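PDB 5JBL: prohead core protein protease from Enterobacteria phage T4, which acts as a serine protease of the prohead inner core, activated by autocatalytic cleavage after prohead assembly, and processes many prohead proteins, cleaving after the motif L/I-X-E. Local coordinates for residues Tyr76-Arg79 / Ile80-Ala84; Val85-Tyr88 / Ile89-Val93; Met122-Gly126 / Asn127-Gly131; Ala147-Arg151 / Ala152-Pro156. The protein carries 3 engineered substitutions. All blocks are in the same frame, centred on the assembly; numbering follows the deposited sequence.

Contact 1: residues Tyr76-Arg79 / Ile80-Ala84; sequences YPKR and ILEKA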
loop_
_atom_site.group_PDB
_atom_site.type_symbol
_atom_site.label_atom_id
_atom_site.label_comp_id
_atom_site.label_asym_id
_atom_site.label_seq_id
_atom_site.Cartn_x
_atom_site.Cartn_y
_atom_site.Cartn_z
ATOM N N TYR C 76 6.513 36.463 -8.366
ATOM C CA TYR C 76 7.681 36.022 -9.112
ATOM C C TYR C 76 7.955 37.009 -10.240
ATOM O O TYR C 76 7.163 37.075 -11.188
ATOM C CB TYR C 76 7.462 34.616 -9.677
ATOM C CG TYR C 76 7.522 33.523 -8.641
ATOM C CD1 TYR C 76 6.512 33.373 -7.697
ATOM C CD2 TYR C 76 8.592 32.642 -8.603
ATOM C CE1 TYR C 76 6.575 32.380 -6.734
ATOM C CE2 TYR C 76 8.662 31.655 -7.660
ATOM C CZ TYR C 76 7.656 31.520 -6.734
ATOM O OH TYR C 76 7.768 30.520 -5.803
ATOM N N PRO C 77 9.030 37.794 -10.192
ATOM C CA PRO C 77 9.320 38.712 -11.307
ATOM C C PRO C 77 9.555 37.951 -12.606
ATOM O O PRO C 77 10.089 36.837 -12.607
ATOM C CB PRO C 77 10.586 39.449 -10.843
ATOM C CG PRO C 77 10.543 39.361 -9.324
ATOM C CD PRO C 77 9.944 37.993 -9.051
ATOM N N LYS C 78 9.161 38.570 -13.731
ATOM C CA LYS C 78 9.122 37.821 -14.989
ATOM C C LYS C 78 10.506 37.335 -15.410
ATOM O O LYS C 78 10.662 36.185 -15.844
ATOM C CB LYS C 78 8.502 38.652 -16.110
ATOM C CG LYS C 78 8.298 37.790 -17.357
ATOM C CD LYS C 78 7.385 38.402 -18.392
ATOM C CE LYS C 78 7.055 37.386 -19.476
ATOM N NZ LYS C 78 6.444 38.039 -20.665
ATOM N N ARG C 79 11.518 38.194 -15.294
ATOM C CA ARG C 79 12.868 37.812 -15.699
ATOM C C ARG C 79 13.373 36.624 -14.881
ATOM O O ARG C 79 14.050 35.731 -15.409
ATOM C CB ARG C 79 13.797 39.022 -15.559
ATOM C CG ARG C 79 15.217 38.861 -16.074
ATOM C CD ARG C 79 15.944 40.214 -16.043
ATOM N NE ARG C 79 17.397 40.070 -16.083
ATOM C CZ ARG C 79 18.254 41.086 -16.013
ATOM N NH1 ARG C 79 17.808 42.332 -15.900
ATOM N NH2 ARG C 79 19.560 40.857 -16.054
ATOM N N ILE C 80 13.031 36.588 -13.593
ATOM C CA ILE C 80 13.510 35.516 -12.726
ATOM C C ILE C 80 12.817 34.202 -13.051
ATOM O O ILE C 80 13.458 33.142 -13.100
ATOM C CB ILE C 80 13.313 35.919 -11.252
ATOM C CG1 ILE C 80 14.239 37.100 -10.931
ATOM C CG2 ILE C 80 13.511 34.724 -10.318
ATOM C CD1 ILE C 80 14.025 37.734 -9.587
ATOM N N LEU C 81 11.500 34.241 -13.275
ATOM C CA LEU C 81 10.789 33.009 -13.604
ATOM C C LEU C 81 11.120 32.533 -15.011
ATOM O O LEU C 81 11.102 31.321 -15.270
ATOM C CB LEU C 81 9.278 33.192 -13.463
ATOM C CG LEU C 81 8.432 31.921 -13.413
ATOM C CD1 LEU C 81 8.823 30.966 -12.262
ATOM C CD2 LEU C 81 6.977 32.278 -13.352
ATOM N N GLU C 82 11.398 33.461 -15.932
ATOM C CA GLU C 82 11.824 33.066 -17.273
ATOM C C GLU C 82 13.099 32.241 -17.215
ATOM O O GLU C 82 13.215 31.211 -17.889
ATOM C CB GLU C 82 12.044 34.299 -18.143
ATOM C CG GLU C 82 10.799 34.808 -18.793
ATOM C CD GLU C 82 11.058 36.075 -19.567
ATOM O OE1 GLU C 82 12.131 36.671 -19.362
ATOM O OE2 GLU C 82 10.185 36.480 -20.357
ATOM N N LYS C 83 14.059 32.681 -16.398
ATOM C CA LYS C 83 15.318 31.971 -16.248
ATOM C C LYS C 83 15.103 30.611 -15.595
ATOM O O LYS C 83 15.676 29.606 -16.033
ATOM C CB LYS C 83 16.279 32.836 -15.425
ATOM C CG LYS C 83 17.581 32.186 -15.035
ATOM C CD LYS C 83 18.400 31.844 -16.256
ATOM C CE LYS C 83 19.719 31.198 -15.877
ATOM N NZ LYS C 83 20.423 30.640 -17.069
ATOM N N ALA C 84 14.268 30.557 -14.554
ATOM C CA ALA C 84 14.019 29.304 -13.850
ATOM C C ALA C 84 13.290 28.301 -14.731
ATOM O O ALA C 84 13.562 27.094 -14.662
ATOM C CB ALA C 84 13.218 29.579 -12.571
#
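The side chains of Lys78 and Glu82, one helical turn apart, cross at a slant. CB of Lys78 leads away from the following turn, and with CG anti to the backbone N (chi1 -172°) the chain runs out fully extended. CG is the first atom to come near the glutamate, with OE2 of Glu82 3.8 Å away; CD passes the same oxygen, and CE of Lys78 makes the nearest approach, 3.4 Å from OE2 of Glu82. NZ then moves past it, to 4.1 Å from that OE2, too far for a salt bridge, though the opposite charges probably still attract. The ammonium is instead hydrogen-bonded to the carbonyl O of Gly126, in the turn of the neighbouring hairpin.

All this happens at the start of helix 78-93, where Pro77 occupies the N-cap position. The carbonyl O of Pro77 accepts a nearly straight bond from Leu81 N (3.0 Å, 166° at the hydrogen), besides a weak one from Ile80 N. Glu82 N bonds in the same way to Lys78 O at 2.8 Å.

On the apolar side, CD1 of Ile80 lies against the ring of Pro77, 3.9 Å from its CG, the two side chains pointing the same way. Leu81 sends CD1 to within 4.0 Å of CD2 of Tyr76, whose hydroxyl is hydrogen-bonded to Glu28 at an inferred autolysis site.

Contact 2: residues Val85-Tyr88 / Ile89-Val93; sequences VKDY and INEQV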
loop_
_atom_site.group_PDB
_atom_site.type_symbol
_atom_site.label_atom_id
_atom_site.label_comp_id
_atom_site.label_asym_id
_atom_site.label_seq_id
_atom_site.Cartn_x
_atom_site.Cartn_y
_atom_site.Cartn_z
ATOM N N VAL C 85 12.341 28.777 -15.543
ATOM C CA VAL C 85 11.591 27.882 -16.419
ATOM C C VAL C 85 12.484 27.357 -17.544
ATOM O O VAL C 85 12.456 26.163 -17.875
ATOM C CB VAL C 85 10.345 28.614 -16.950
ATOM C CG1 VAL C 85 9.793 27.909 -18.163
ATOM C CG2 VAL C 85 9.272 28.673 -15.846
ATOM N N LYS C 86 13.325 28.223 -18.112
ATOM C CA LYS C 86 14.247 27.775 -19.157
ATOM C C LYS C 86 15.169 26.673 -18.645
ATOM O O LYS C 86 15.364 25.653 -19.309
ATOM C CB LYS C 86 15.069 28.960 -19.670
ATOM C CG LYS C 86 16.151 28.586 -20.675
ATOM C CD LYS C 86 16.474 29.759 -21.595
ATOM C CE LYS C 86 15.293 30.113 -22.494
ATOM N NZ LYS C 86 15.600 31.269 -23.381
ATOM N N ASP C 87 15.734 26.855 -17.452
ATOM C CA ASP C 87 16.622 25.838 -16.902
ATOM C C ASP C 87 15.868 24.553 -16.602
ATOM O O ASP C 87 16.387 23.454 -16.821
ATOM C CB ASP C 87 17.298 26.370 -15.637
ATOM C CG ASP C 87 18.379 27.409 -15.938
ATOM O OD1 ASP C 87 18.826 27.494 -17.109
ATOM O OD2 ASP C 87 18.782 28.137 -14.996
ATOM N N TYR C 88 14.642 24.671 -16.095
ATOM C CA TYR C 88 13.847 23.491 -15.799
ATOM C C TYR C 88 13.465 22.749 -17.077
ATOM O O TYR C 88 13.464 21.507 -17.106
ATOM C CB TYR C 88 12.613 23.912 -15.001
ATOM C CG TYR C 88 11.663 22.792 -14.668
ATOM C CD1 TYR C 88 10.544 22.554 -15.460
ATOM C CD2 TYR C 88 11.883 21.970 -13.573
ATOM C CE1 TYR C 88 9.659 21.520 -15.162
ATOM C CE2 TYR C 88 11.005 20.949 -13.269
ATOM C CZ TYR C 88 9.887 20.733 -14.068
ATOM O OH TYR C 88 8.985 19.721 -13.748
ATOM N N ILE C 89 13.132 23.489 -18.144
ATOM C CA ILE C 89 12.862 22.849 -19.433
ATOM C C ILE C 89 14.095 22.103 -19.919
ATOM O O ILE C 89 14.012 20.952 -20.361
ATOM C CB ILE C 89 12.386 23.881 -20.474
ATOM C CG1 ILE C 89 10.973 24.385 -20.139
ATOM C CG2 ILE C 89 12.423 23.281 -21.880
ATOM C CD1 ILE C 89 10.526 25.620 -20.957
ATOM N N ASN C 90 15.266 22.736 -19.828
ATOM C CA ASN C 90 16.480 22.079 -20.312
ATOM C C ASN C 90 16.898 20.914 -19.422
ATOM O O ASN C 90 17.387 19.892 -19.920
ATOM C CB ASN C 90 17.615 23.087 -20.422
ATOM C CG ASN C 90 17.442 24.021 -21.593
ATOM O OD1 ASN C 90 16.810 23.663 -22.588
ATOM N ND2 ASN C 90 18.001 25.222 -21.486
ATOM N N GLU C 91 16.755 21.064 -18.108
ATOM C CA GLU C 91 17.255 20.057 -17.185
ATOM C C GLU C 91 16.272 18.912 -16.961
ATOM O O GLU C 91 16.699 17.779 -16.718
ATOM C CB GLU C 91 17.591 20.718 -15.850
ATOM C CG GLU C 91 18.860 21.566 -15.901
ATOM C CD GLU C 91 18.972 22.535 -14.729
ATOM O OE1 GLU C 91 19.512 23.647 -14.924
ATOM O OE2 GLU C 91 18.517 22.189 -13.617
ATOM N N GLN C 92 14.969 19.161 -17.040
ATOM C CA GLN C 92 14.017 18.119 -16.668
ATOM C C GLN C 92 13.018 17.783 -17.763
ATOM O O GLN C 92 12.790 16.595 -18.040
ATOM C CB GLN C 92 13.272 18.520 -15.392
ATOM C CG GLN C 92 14.153 18.571 -14.154
ATOM C CD GLN C 92 13.351 18.413 -12.874
ATOM O OE1 GLN C 92 12.407 17.615 -12.815
ATOM N NE2 GLN C 92 13.715 19.180 -11.842
ATOM N N VAL C 93 12.399 18.780 -18.394
ATOM C CA VAL C 93 11.340 18.476 -19.359
ATOM C C VAL C 93 11.914 17.764 -20.577
ATOM O O VAL C 93 11.478 16.660 -20.929
ATOM C CB VAL C 93 10.590 19.759 -19.759
ATOM C CG1 VAL C 93 9.504 19.430 -20.790
ATOM C CG2 VAL C 93 9.985 20.428 -18.515
HETATM O O HOH W 1 19.584 25.972 -18.947
HETATM O O HOH W 2 9.867 17.831 -11.978
#
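The ring of Tyr88 carries Gln92 on one face: CB of Gln92 makes a CH-pi contact 4.2 Å from the ring centroid, displaced toward the rim, while the amide carbon CD comes within 3.5 Å of CE2 of Tyr88. The amide plane is inclined by 53° to the ring, so the two flat groups do not stack. At the ring's edge, in its plane, a water bridges the Tyr88 hydroxyl and OE1 of Gln92. The same hydroxyl is bonded to Gly185 N, and NE2 of Gln92 to Thr183 O, which ties both polar ends to strand 181-189. On the same side of the ring as Gln92 CB, but obliquely, CG2 of Val93 comes to 3.5 Å from CE1 of Tyr88, the two side chains crossing at about a right angle.

These residues form the C-terminal turns of helix 78-93, which widens here into a pi-type turn. Tyr88 O consequently takes two donors, Gln92 N at 2.8 Å and Val93 N at 3.2 Å, the second lying in the carbonyl plane.

One turn earlier, CG1 of Val85 touches CD1 of Ile89 at 3.7 Å. With CG1 of Val85 anti to the backbone N (chi1 162°), that methyl is directed along the helix to the isoleucine. On the polar flank a second water links Asp87 to Asn90, donating to OD1 of Asp87 and accepting from ND2 of Asn90 at 3.1 Å.

Contact 3: residues Met122-Gly126 / Asn127-Gly131; sequences MWWKG and NDVYG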
loop_
_atom_site.group_PDB
_atom_site.type_symbol
_atom_site.label_atom_id
_atom_site.label_comp_id
_atom_site.label_asym_id
_atom_site.label_seq_id
_atom_site.Cartn_x
_atom_site.Cartn_y
_atom_site.Cartn_z
ATOM N N MET C 122 6.228 22.956 -21.824
ATOM C CA MET C 122 5.874 24.187 -21.128
ATOM C C MET C 122 6.122 25.332 -22.084
ATOM O O MET C 122 7.025 25.260 -22.914
ATOM C CB MET C 122 6.672 24.411 -19.827
ATOM C CG MET C 122 6.366 23.402 -18.734
ATOM S SD MET C 122 7.375 23.593 -17.252
ATOM C CE MET C 122 6.604 25.000 -16.487
ATOM N N TRP C 123 5.302 26.375 -21.986
ATOM C CA TRP C 123 5.482 27.521 -22.867
ATOM C C TRP C 123 4.894 28.750 -22.192
ATOM O O TRP C 123 4.120 28.641 -21.238
ATOM C CB TRP C 123 4.854 27.269 -24.249
ATOM C CG TRP C 123 3.354 27.037 -24.247
ATOM C CD1 TRP C 123 2.385 27.960 -24.517
ATOM C CD2 TRP C 123 2.668 25.800 -23.996
ATOM N NE1 TRP C 123 1.141 27.380 -24.431
ATOM C CE2 TRP C 123 1.285 26.058 -24.112
ATOM C CE3 TRP C 123 3.087 24.504 -23.680
ATOM C CZ2 TRP C 123 0.320 25.069 -23.925
ATOM C CZ3 TRP C 123 2.128 23.522 -23.478
ATOM C CH2 TRP C 123 0.759 23.810 -23.598
ATOM N N TRP C 124 5.308 29.921 -22.670
ATOM C CA TRP C 124 4.855 31.198 -22.124
ATOM C C TRP C 124 3.706 31.774 -22.949
ATOM O O TRP C 124 3.670 31.643 -24.173
ATOM C CB TRP C 124 6.003 32.213 -22.063
ATOM C CG TRP C 124 6.989 31.995 -20.934
ATOM C CD1 TRP C 124 8.112 31.218 -20.968
ATOM C CD2 TRP C 124 6.949 32.578 -19.613
ATOM N NE1 TRP C 124 8.774 31.274 -19.755
ATOM C CE2 TRP C 124 8.079 32.098 -18.907
ATOM C CE3 TRP C 124 6.063 33.441 -18.958
ATOM C CZ2 TRP C 124 8.349 32.457 -17.588
ATOM C CZ3 TRP C 124 6.339 33.808 -17.645
ATOM C CH2 TRP C 124 7.473 33.315 -16.973
ATOM N N LYS C 125 2.764 32.412 -22.268
ATOM C CA LYS C 125 1.702 33.174 -22.921
ATOM C C LYS C 125 1.510 34.429 -22.070
ATOM O O LYS C 125 0.824 34.389 -21.043
ATOM C CB LYS C 125 0.422 32.353 -23.042
ATOM C CG LYS C 125 -0.825 33.145 -23.417
ATOM C CD LYS C 125 -1.008 33.245 -24.916
ATOM C CE LYS C 125 -1.393 31.900 -25.516
ATOM N NZ LYS C 125 -1.648 32.013 -26.976
ATOM N N GLY C 126 2.139 35.527 -22.479
ATOM C CA GLY C 126 2.149 36.714 -21.629
ATOM C C GLY C 126 2.951 36.454 -20.363
ATOM O O GLY C 126 4.107 36.010 -20.410
ATOM N N ASN C 127 2.330 36.704 -19.209
ATOM C CA ASN C 127 2.982 36.489 -17.924
ATOM C C ASN C 127 2.687 35.121 -17.332
ATOM O O ASN C 127 3.087 34.860 -16.188
ATOM C CB ASN C 127 2.564 37.585 -16.935
ATOM C CG ASN C 127 3.157 38.939 -17.287
ATOM O OD1 ASN C 127 4.266 39.021 -17.812
ATOM N ND2 ASN C 127 2.404 40.006 -17.037
ATOM N N ASP C 128 2.035 34.237 -18.084
ATOM C CA ASP C 128 1.632 32.929 -17.588
ATOM C C ASP C 128 2.449 31.831 -18.246
ATOM O O ASP C 128 2.688 31.866 -19.455
ATOM C CB ASP C 128 0.146 32.684 -17.844
ATOM C CG ASP C 128 -0.732 33.605 -17.025
ATOM O OD1 ASP C 128 -0.314 33.984 -15.909
ATOM O OD2 ASP C 128 -1.829 33.959 -17.494
ATOM N N VAL C 129 2.841 30.838 -17.452
ATOM C CA VAL C 129 3.536 29.660 -17.957
ATOM C C VAL C 129 2.479 28.586 -18.165
ATOM O O VAL C 129 1.833 28.152 -17.209
ATOM C CB VAL C 129 4.631 29.193 -16.989
ATOM C CG1 VAL C 129 5.461 28.096 -17.630
ATOM C CG2 VAL C 129 5.502 30.370 -16.577
ATOM N N TYR C 130 2.265 28.175 -19.413
ATOM C CA TYR C 130 1.362 27.069 -19.690
ATOM C C TYR C 130 2.150 25.771 -19.786
ATOM O O TYR C 130 3.355 25.769 -20.029
ATOM C CB TYR C 130 0.592 27.303 -20.994
ATOM C CG TYR C 130 -0.582 28.242 -20.837
ATOM C CD1 TYR C 130 -0.385 29.613 -20.686
ATOM C CD2 TYR C 130 -1.888 27.759 -20.798
ATOM C CE1 TYR C 130 -1.458 30.482 -20.533
ATOM C CE2 TYR C 130 -2.962 28.614 -20.637
ATOM C CZ TYR C 130 -2.740 29.978 -20.510
ATOM O OH TYR C 130 -3.806 30.831 -20.353
ATOM N N GLY C 131 1.458 24.652 -19.600
ATOM C CA GLY C 131 2.146 23.402 -19.850
ATOM C C GLY C 131 1.159 22.289 -20.106
ATOM O O GLY C 131 -0.052 22.438 -19.934
#
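Two pairs of backbone hydrogen bonds join residues 122-126 to 127-131. Trp123 and Tyr130 form one hydrogen-bonded pair, in which Tyr130 N donates to Trp123 O at 2.6 Å and Trp123 N to Tyr130 O at 2.8 Å. Lys125 and Asp128 form the other. Its first bond, Lys125 N to Asp128 O, is nearly straight (2.9 Å); in the return bond Asp128 N sits well above the plane of the Lys125 carbonyl, 3.2 Å from its O.

Packing differs on the two faces of the hairpin. On the face of Trp123 and Tyr130, CB of Tyr130 lies over the indole of Trp123, making a CH-pi contact 3.7 Å from the centroid of the five-membered ring. The Trp123 side chain turns between its own backbone N and carbonyl carbon (chi1 62°), which lays the indole across the partner strand as far as Gly131. The phenol ring and the five-membered ring of Trp123 are 20° from parallel, but slid apart so that they barely overlap. CB of Lys125 touches CE1 of Tyr130 from farther along the strand.

The other face is built round Val129. Its CG2 stands over the six-membered ring of Trp124, 3.5 Å from the centroid and 10° off the normal, and its CG1 presses tightly on CE of Met122 at 3.5 Å. Helix 78-93 packs on this face, touching Met122 and Trp124. The whole is a beta hairpin with a two-residue loop, Gly126-Asn127, forming a type II' turn from Lys125 to Asp128, with Gly126, at positive phi, in its first corner position.

Contact 4: residues Ala147-Arg151 / Ala152-Pro156; sequences AANIR and AGWIP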
loop_
_atom_site.group_PDB
_atom_site.type_symbol
_atom_site.label_atom_id
_atom_site.label_comp_id
_atom_site.label_asym_id
_atom_site.label_seq_id
_atom_site.Cartn_x
_atom_site.Cartn_y
_atom_site.Cartn_z
ATOM N N ALA C 147 -5.655 9.543 -11.831
ATOM C CA ALA C 147 -6.519 9.300 -12.988
ATOM C C ALA C 147 -7.937 8.953 -12.557
ATOM O O ALA C 147 -8.917 9.433 -13.145
ATOM C CB ALA C 147 -5.935 8.167 -13.856
ATOM N N ALA C 148 -8.076 8.119 -11.525
ATOM C CA ALA C 148 -9.412 7.728 -11.103
ATOM C C ALA C 148 -10.159 8.887 -10.456
ATOM O O ALA C 148 -11.378 9.015 -10.636
ATOM C CB ALA C 148 -9.334 6.535 -10.150
ATOM N N ASN C 149 -9.466 9.706 -9.654
ATOM C CA ASN C 149 -10.098 10.904 -9.110
ATOM C C ASN C 149 -10.620 11.784 -10.236
ATOM O O ASN C 149 -11.749 12.288 -10.185
ATOM C CB ASN C 149 -9.105 11.720 -8.269
ATOM C CG ASN C 149 -8.775 11.105 -6.913
ATOM O OD1 ASN C 149 -9.177 9.988 -6.578
ATOM N ND2 ASN C 149 -8.018 11.863 -6.110
ATOM N N ILE C 150 -9.781 12.017 -11.246
ATOM C CA ILE C 150 -10.177 12.849 -12.380
ATOM C C ILE C 150 -11.357 12.230 -13.121
ATOM O O ILE C 150 -12.302 12.932 -13.503
ATOM C CB ILE C 150 -8.974 13.071 -13.323
ATOM C CG1 ILE C 150 -7.976 14.042 -12.694
ATOM C CG2 ILE C 150 -9.428 13.589 -14.654
ATOM C CD1 ILE C 150 -6.614 14.089 -13.429
ATOM N N ARG C 151 -11.330 10.908 -13.344
ATOM C CA ARG C 151 -12.446 10.323 -14.072
ATOM C C ARG C 151 -13.716 10.296 -13.239
ATOM O O ARG C 151 -14.813 10.253 -13.808
ATOM C CB ARG C 151 -12.096 8.920 -14.580
ATOM C CG ARG C 151 -11.042 9.006 -15.675
ATOM C CD ARG C 151 -10.752 7.712 -16.374
ATOM N NE ARG C 151 -9.776 7.965 -17.428
ATOM C CZ ARG C 151 -8.526 7.517 -17.429
ATOM N NH1 ARG C 151 -8.089 6.755 -16.443
ATOM N NH2 ARG C 151 -7.714 7.813 -18.444
ATOM N N ALA C 152 -13.601 10.376 -11.916
ATOM C CA ALA C 152 -14.799 10.550 -11.112
ATOM C C ALA C 152 -15.291 11.987 -11.124
ATOM O O ALA C 152 -16.371 12.263 -10.606
ATOM C CB ALA C 152 -14.533 10.083 -9.671
ATOM N N GLY C 153 -14.526 12.915 -11.685
ATOM C CA GLY C 153 -14.959 14.294 -11.810
ATOM C C GLY C 153 -14.054 15.318 -11.152
ATOM O O GLY C 153 -14.287 16.518 -11.328
ATOM N N TRP C 154 -13.020 14.918 -10.423
ATOM C CA TRP C 154 -12.149 15.882 -9.762
ATOM C C TRP C 154 -11.434 16.776 -10.771
ATOM O O TRP C 154 -10.890 16.303 -11.777
ATOM C CB TRP C 154 -11.105 15.154 -8.911
ATOM C CG TRP C 154 -10.269 16.068 -8.034
ATOM C CD1 TRP C 154 -10.705 17.178 -7.369
ATOM C CD2 TRP C 154 -8.865 15.943 -7.728
ATOM N NE1 TRP C 154 -9.672 17.746 -6.660
ATOM C CE2 TRP C 154 -8.533 17.009 -6.857
ATOM C CE3 TRP C 154 -7.865 15.036 -8.098
ATOM C CZ2 TRP C 154 -7.249 17.200 -6.367
ATOM C CZ3 TRP C 154 -6.584 15.214 -7.599
ATOM C CH2 TRP C 154 -6.282 16.293 -6.747
ATOM N N ILE C 155 -11.430 18.074 -10.499
ATOM C CA ILE C 155 -10.559 18.996 -11.219
ATOM C C ILE C 155 -9.424 19.390 -10.277
ATOM O O ILE C 155 -9.630 20.173 -9.333
ATOM C CB ILE C 155 -11.312 20.224 -11.746
ATOM C CG1 ILE C 155 -12.378 19.777 -12.749
ATOM C CG2 ILE C 155 -10.321 21.217 -12.376
ATOM C CD1 ILE C 155 -13.240 20.904 -13.267
ATOM N N PRO C 156 -8.223 18.894 -10.494
ATOM C CA PRO C 156 -7.131 19.169 -9.561
ATOM C C PRO C 156 -6.604 20.588 -9.670
ATOM O O PRO C 156 -6.669 21.226 -10.726
ATOM C CB PRO C 156 -6.054 18.161 -9.975
ATOM C CG PRO C 156 -6.364 17.847 -11.413
ATOM C CD PRO C 156 -7.845 17.941 -11.550
HETATM O O HOH W 3 -12.216 15.834 -14.047
#
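The carbonyl O of Asn149 is gripped by Trp154 N at 2.9 Å and, more weakly, by Ala152 N. Close by, Ile150 O receives Gly153 N at 2.9 Å, a donor that stands well above the carbonyl plane. The bonds from Trp154 N and Gly153 N, with Gly153 at positive phi (122°), make a Schellman motif that ends helix 142-151 and reverses the chain. A water adds a further link, donating both to Ile150 O and to Trp154 O, the latter at 2.7 Å.

Once turned back, the chain lays Trp154 beside Asn149. CG of the tryptophan is anti to its backbone N (chi1 -172°), which brings CE3 of Trp154 to 3.5 Å from CB of Asn149. The asparagine amide stands steeply to the indole, at 75° between planes. OD1 of Asn149 is held by Lys145 NZ in the same chain, while ND2 of Asn149 and NE1 of Trp154 bond to Pro112 O and Gln97 OE1 of the third subunit. Residues 136-155, which include most of this contact, mediate homomultimerization.

On the inner side, CG1 of Ile150 meets CD of Pro156 at 4.1 Å, the two side chains crossing at about a right angle. Both rest on Ile59 of strand 53-65 and Ile36 of strand 35-38, and just beyond Pro156 begins strand 157-168, which carries the altered active-site position Ala159.

In the fold
Contacts 1 and 2 are successive stretches of helix 78-93, the first at its capped start, the second at its widened end. Both lean on contact 3: Trp124 packs against Leu81 and Glu82 of contact 1 and Val85 of contact 2, while Met122 meets Tyr88, so the helix and hairpin share a largely apolar seam, closed at the turn by the bond from Lys78 to Gly126. These three are partly buried. Contact 4 is mostly buried and lies apart, across the chain's centre from contacts 1 and 2, its centre about 31 Å from that of contact 1. Its chemistry is chiefly backbone capping, and bonds to another subunit are added to packing on strands 35-38 and 53-65.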